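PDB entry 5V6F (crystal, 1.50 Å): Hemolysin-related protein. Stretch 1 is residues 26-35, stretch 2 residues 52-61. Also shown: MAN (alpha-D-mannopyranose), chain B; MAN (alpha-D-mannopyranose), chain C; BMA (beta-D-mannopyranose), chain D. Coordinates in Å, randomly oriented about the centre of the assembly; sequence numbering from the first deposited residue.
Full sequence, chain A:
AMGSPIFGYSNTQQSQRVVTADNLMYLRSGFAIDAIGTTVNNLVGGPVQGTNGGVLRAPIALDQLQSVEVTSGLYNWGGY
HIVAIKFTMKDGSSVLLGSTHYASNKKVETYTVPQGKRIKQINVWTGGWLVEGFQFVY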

# COMPACT_ATOMS: atom_id res chain seq x y z
N TYR A 26 -7.17 -4.04 0.80
CA TYR A 26 -7.85 -2.96 1.50
C TYR A 26 -6.82 -1.98 2.05
O TYR A 26 -5.75 -2.39 2.52
CB TYR A 26 -8.70 -3.50 2.65
CG TYR A 26 -10.02 -4.10 2.23
CD1 TYR A 26 -10.12 -5.45 1.91
CD2 TYR A 26 -11.17 -3.33 2.16
CE1 TYR A 26 -11.33 -6.01 1.52
CE2 TYR A 26 -12.39 -3.87 1.77
CZ TYR A 26 -12.46 -5.21 1.45
OH TYR A 26 -13.67 -5.77 1.07
N LEU A 27 -7.15 -0.69 2.00
CA LEU A 27 -6.26 0.35 2.49
C LEU A 27 -7.06 1.40 3.26
O LEU A 27 -8.18 1.74 2.88
CB LEU A 27 -5.53 1.05 1.34
CG LEU A 27 -4.64 0.18 0.45
CD1 LEU A 27 -5.42 -0.35 -0.75
CD2 LEU A 27 -3.42 0.98 0.01
N ARG A 28 -6.46 1.89 4.34
CA ARG A 28 -6.85 3.15 4.95
C ARG A 28 -5.82 4.20 4.54
O ARG A 28 -4.62 3.94 4.58
CB ARG A 28 -6.92 3.05 6.48
CG ARG A 28 -8.22 2.46 6.99
CD ARG A 28 -8.39 2.65 8.50
NE ARG A 28 -7.72 1.60 9.28
CZ ARG A 28 -6.55 1.73 9.91
NH1 ARG A 28 -5.86 2.86 9.87
NH2 ARG A 28 -6.07 0.70 10.59
N SER A 29 -6.30 5.37 4.12
CA SER A 29 -5.40 6.40 3.64
C SER A 29 -5.98 7.78 3.93
O SER A 29 -7.19 7.95 4.09
CB SER A 29 -5.13 6.25 2.13
OG SER A 29 -6.30 6.48 1.36
N GLY A 30 -5.08 8.75 3.99
CA GLY A 30 -5.41 10.16 4.09
C GLY A 30 -4.41 10.96 3.28
O GLY A 30 -4.39 10.85 2.05
N PHE A 31 -3.57 11.76 3.94
CA PHE A 31 -2.41 12.37 3.29
C PHE A 31 -1.28 11.37 3.06
O PHE A 31 -0.31 11.71 2.38
CB PHE A 31 -1.87 13.54 4.11
CG PHE A 31 -2.79 14.74 4.19
CD1 PHE A 31 -4.05 14.72 3.61
CD2 PHE A 31 -2.38 15.89 4.85
CE1 PHE A 31 -4.88 15.82 3.69
CE2 PHE A 31 -3.21 16.99 4.93
CZ PHE A 31 -4.46 16.96 4.35
N ALA A 32 -1.39 10.18 3.63
CA ALA A 32 -0.40 9.12 3.46
C ALA A 32 -1.15 7.79 3.43
O ALA A 32 -2.39 7.76 3.40
CB ALA A 32 0.65 9.17 4.57
N ILE A 33 -0.41 6.69 3.43
CA ILE A 33 -0.99 5.36 3.50
C ILE A 33 -0.93 4.91 4.96
O ILE A 33 0.15 4.71 5.52
CB ILE A 33 -0.27 4.37 2.58
CG1 ILE A 33 -0.36 4.82 1.11
CG2 ILE A 33 -0.84 2.96 2.75
CD1 ILE A 33 -1.78 5.04 0.58
N ASP A 34 -2.10 4.76 5.59
CA ASP A 34 -2.18 4.44 7.01
C ASP A 34 -2.10 2.95 7.29
O ASP A 34 -1.49 2.54 8.28
CB ASP A 34 -3.47 5.00 7.61
CG ASP A 34 -3.53 6.52 7.57
OD1 ASP A 34 -3.91 7.07 6.52
OD2 ASP A 34 -3.20 7.15 8.59
N ALA A 35 -2.72 2.12 6.45
CA ALA A 35 -2.78 0.69 6.71
C ALA A 35 -3.13 -0.06 5.43
O ALA A 35 -3.84 0.47 4.56
CB ALA A 35 -3.80 0.36 7.81
C1 MAN B . -4.58 12.94 7.47
C2 MAN B . -5.78 12.26 8.09
C3 MAN B . -5.30 11.22 9.10
C4 MAN B . -4.25 10.28 8.47
C5 MAN B . -3.12 11.09 7.78
C6 MAN B . -2.12 10.22 6.99
O2 MAN B . -6.53 11.54 7.12
O3 MAN B . -6.39 10.48 9.63
O4 MAN B . -3.67 9.47 9.48
O5 MAN B . -3.70 12.03 6.87
O6 MAN B . -2.85 9.46 6.03
C1 MAN C . 0.07 14.10 13.13
C2 MAN C . 0.04 12.93 14.10
C3 MAN C . -0.89 13.27 15.27
C4 MAN C . -0.51 14.62 15.88
C5 MAN C . -0.54 15.70 14.79
C6 MAN C . -0.10 17.06 15.29
O2 MAN C . 1.33 12.68 14.67
O3 MAN C . -0.91 12.24 16.26
O4 MAN C . -1.43 14.98 16.90
O5 MAN C . 0.37 15.32 13.75
O6 MAN C . 1.15 16.90 15.95
C1 BMA D . -2.34 17.08 10.45
C2 BMA D . -2.07 16.30 11.73
C3 BMA D . -1.27 15.02 11.39
C4 BMA D . -1.87 14.25 10.20
C5 BMA D . -2.18 15.20 9.03
C6 BMA D . -2.94 14.53 7.92
O1 BMA D . -3.18 18.17 10.76
O2 BMA D . -3.29 15.90 12.35
O3 BMA D . -1.21 14.12 12.48
O4 BMA D . -0.94 13.22 9.79
O5 BMA D . -3.00 16.28 9.51
O6 BMA D . -3.94 13.71 8.50
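Stretch 2, residues 52-61: NGGVLRAPIA

How does the backbone of stretch 2 run against stretch 1? It lies alongside the strand of residues 26-29 in the antiparallel sense, so that Pro59 comes beside Tyr26, Leu56 beside Arg28 and Gly54 beside Ser29, with CA-CA distances of 4.7, 4.2 and 4.5 Å. Val55 and Leu56 are extended and form the true sheet pairing. Before them, Gly53 and Gly54 have positive phi angles (118° and 72°) and turn the chain past Asp34; after them the chain stays extended, with phi/psi of -97/165 at Arg57 and -70/155 at Pro59.

Which backbone hydrogen bonds hold this register? Ser29 and Val55 form a hydrogen-bonded pair: Ser29 N donates to Val55 O at 3.0 Å, and Val55 N returns a bond to Ser29 O at 2.9 Å. Two residues further along, Arg57 N reaches Leu27 O at 2.9 Å and is almost straight, at 172°. Between these lies the non-hydrogen-bonded pair Arg28 and Leu56, where CA-H...O contacts fill in: Arg28 CA is 3.2 Å from Val55 O, and Leu56 CA is 3.6 Å from Leu27 O. One water extends the link, accepting from Leu27 N at 2.9 Å and donating weakly to Arg57 O at 2.7 Å.

What do the polar side chains add? Each stretch sends an arginine to the other. Arg57 spans Ser29, with Arg57 NE donating to Ser29 OG and Arg57 NH2 to Ser29 O, both at 3.0 Å. In return, Arg28 NH1 donates to Gly53 O at 2.9 Å, meeting it near the guanidinium plane and tying down the glycine turn. That turn fits closely: Asp34 OD1 lies 3.5 Å from Gly54 CA, and a CB on Gly54 would clash with this oxygen and with Ser29 C. The same corner holds the mannose of chain B, whose O4 accepts from Gly53 N at 3.0 Å and donates to Asp34 OD2 at 2.5 Å, so that the sugar bridges the two stretches.

Where do apolar groups meet? Pro59 packs over one face of the Tyr26 ring, its CB 3.7 Å from the ring centroid and 14° off the normal, a CH-pi contact. Leu56 also reaches this ring, its CD1 lying 4.2 Å from Tyr26 CD2. Leu27, which is buried, instead meets Ile60, with 4.0 Å between Leu27 CD1 and Ile60 CG1. In all, the two stretches bury 642 Å² between them, counting both sides.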

# COMPACT_ATOMS: atom_id res chain seq x y z
N ASN A 52 -6.11 10.48 13.69
CA ASN A 52 -5.23 9.67 12.86
C ASN A 52 -5.96 8.43 12.36
O ASN A 52 -6.98 8.01 12.90
CB ASN A 52 -3.99 9.23 13.64
CG ASN A 52 -3.18 10.39 14.16
OD1 ASN A 52 -2.96 11.37 13.46
ND2 ASN A 52 -2.74 10.29 15.41
N GLY A 53 -5.40 7.83 11.31
CA GLY A 53 -5.81 6.53 10.82
C GLY A 53 -6.34 6.53 9.40
O GLY A 53 -6.43 5.46 8.78
N GLY A 54 -6.68 7.70 8.85
CA GLY A 54 -7.20 7.75 7.50
C GLY A 54 -8.62 7.19 7.40
O GLY A 54 -9.32 6.97 8.39
N VAL A 55 -9.02 6.97 6.15
CA VAL A 55 -10.35 6.51 5.79
C VAL A 55 -10.21 5.20 5.03
O VAL A 55 -9.32 5.06 4.18
CB VAL A 55 -11.09 7.55 4.92
CG1 VAL A 55 -12.45 7.03 4.48
CG2 VAL A 55 -11.22 8.87 5.66
N LEU A 56 -11.08 4.23 5.34
CA LEU A 56 -11.07 2.97 4.61
C LEU A 56 -11.59 3.21 3.20
O LEU A 56 -12.70 3.71 3.01
CB LEU A 56 -11.92 1.92 5.33
CG LEU A 56 -11.96 0.55 4.65
CD1 LEU A 56 -10.61 -0.15 4.77
CD2 LEU A 56 -13.07 -0.32 5.22
N ARG A 57 -10.78 2.85 2.22
CA ARG A 57 -11.09 3.10 0.82
C ARG A 57 -11.71 1.86 0.19
O ARG A 57 -11.66 0.76 0.74
CB ARG A 57 -9.83 3.51 0.06
CG ARG A 57 -9.08 4.67 0.70
CD ARG A 57 -9.88 5.95 0.62
NE ARG A 57 -9.26 7.05 1.35
CZ ARG A 57 -9.78 8.27 1.46
NH1 ARG A 57 -10.94 8.55 0.88
NH2 ARG A 57 -9.15 9.20 2.15
N ALA A 58 -12.32 2.06 -0.97
CA ALA A 58 -12.80 0.93 -1.75
C ALA A 58 -11.64 -0.02 -2.03
O ALA A 58 -10.52 0.44 -2.31
CB ALA A 58 -13.44 1.41 -3.05
N PRO A 59 -11.86 -1.33 -1.96
CA PRO A 59 -10.75 -2.27 -2.14
C PRO A 59 -10.25 -2.30 -3.58
O PRO A 59 -10.98 -2.01 -4.53
CB PRO A 59 -11.34 -3.62 -1.73
CG PRO A 59 -12.80 -3.47 -1.97
CD PRO A 59 -13.12 -2.03 -1.67
N ILE A 60 -8.98 -2.68 -3.71
CA ILE A 60 -8.36 -2.89 -5.01
C ILE A 60 -8.50 -4.36 -5.38
O ILE A 60 -8.11 -5.25 -4.61
CB ILE A 60 -6.87 -2.48 -4.97
CG1 ILE A 60 -6.73 -1.02 -4.50
CG2 ILE A 60 -6.21 -2.68 -6.32
CD1 ILE A 60 -7.41 -0.00 -5.39
N ALA A 61 -9.06 -4.62 -6.56
CA ALA A 61 -9.19 -5.99 -7.06
C ALA A 61 -7.84 -6.42 -7.61
O ALA A 61 -7.43 -6.00 -8.70
CB ALA A 61 -10.29 -6.07 -8.12
O HOH W 1 -9.24 -0.20 0.12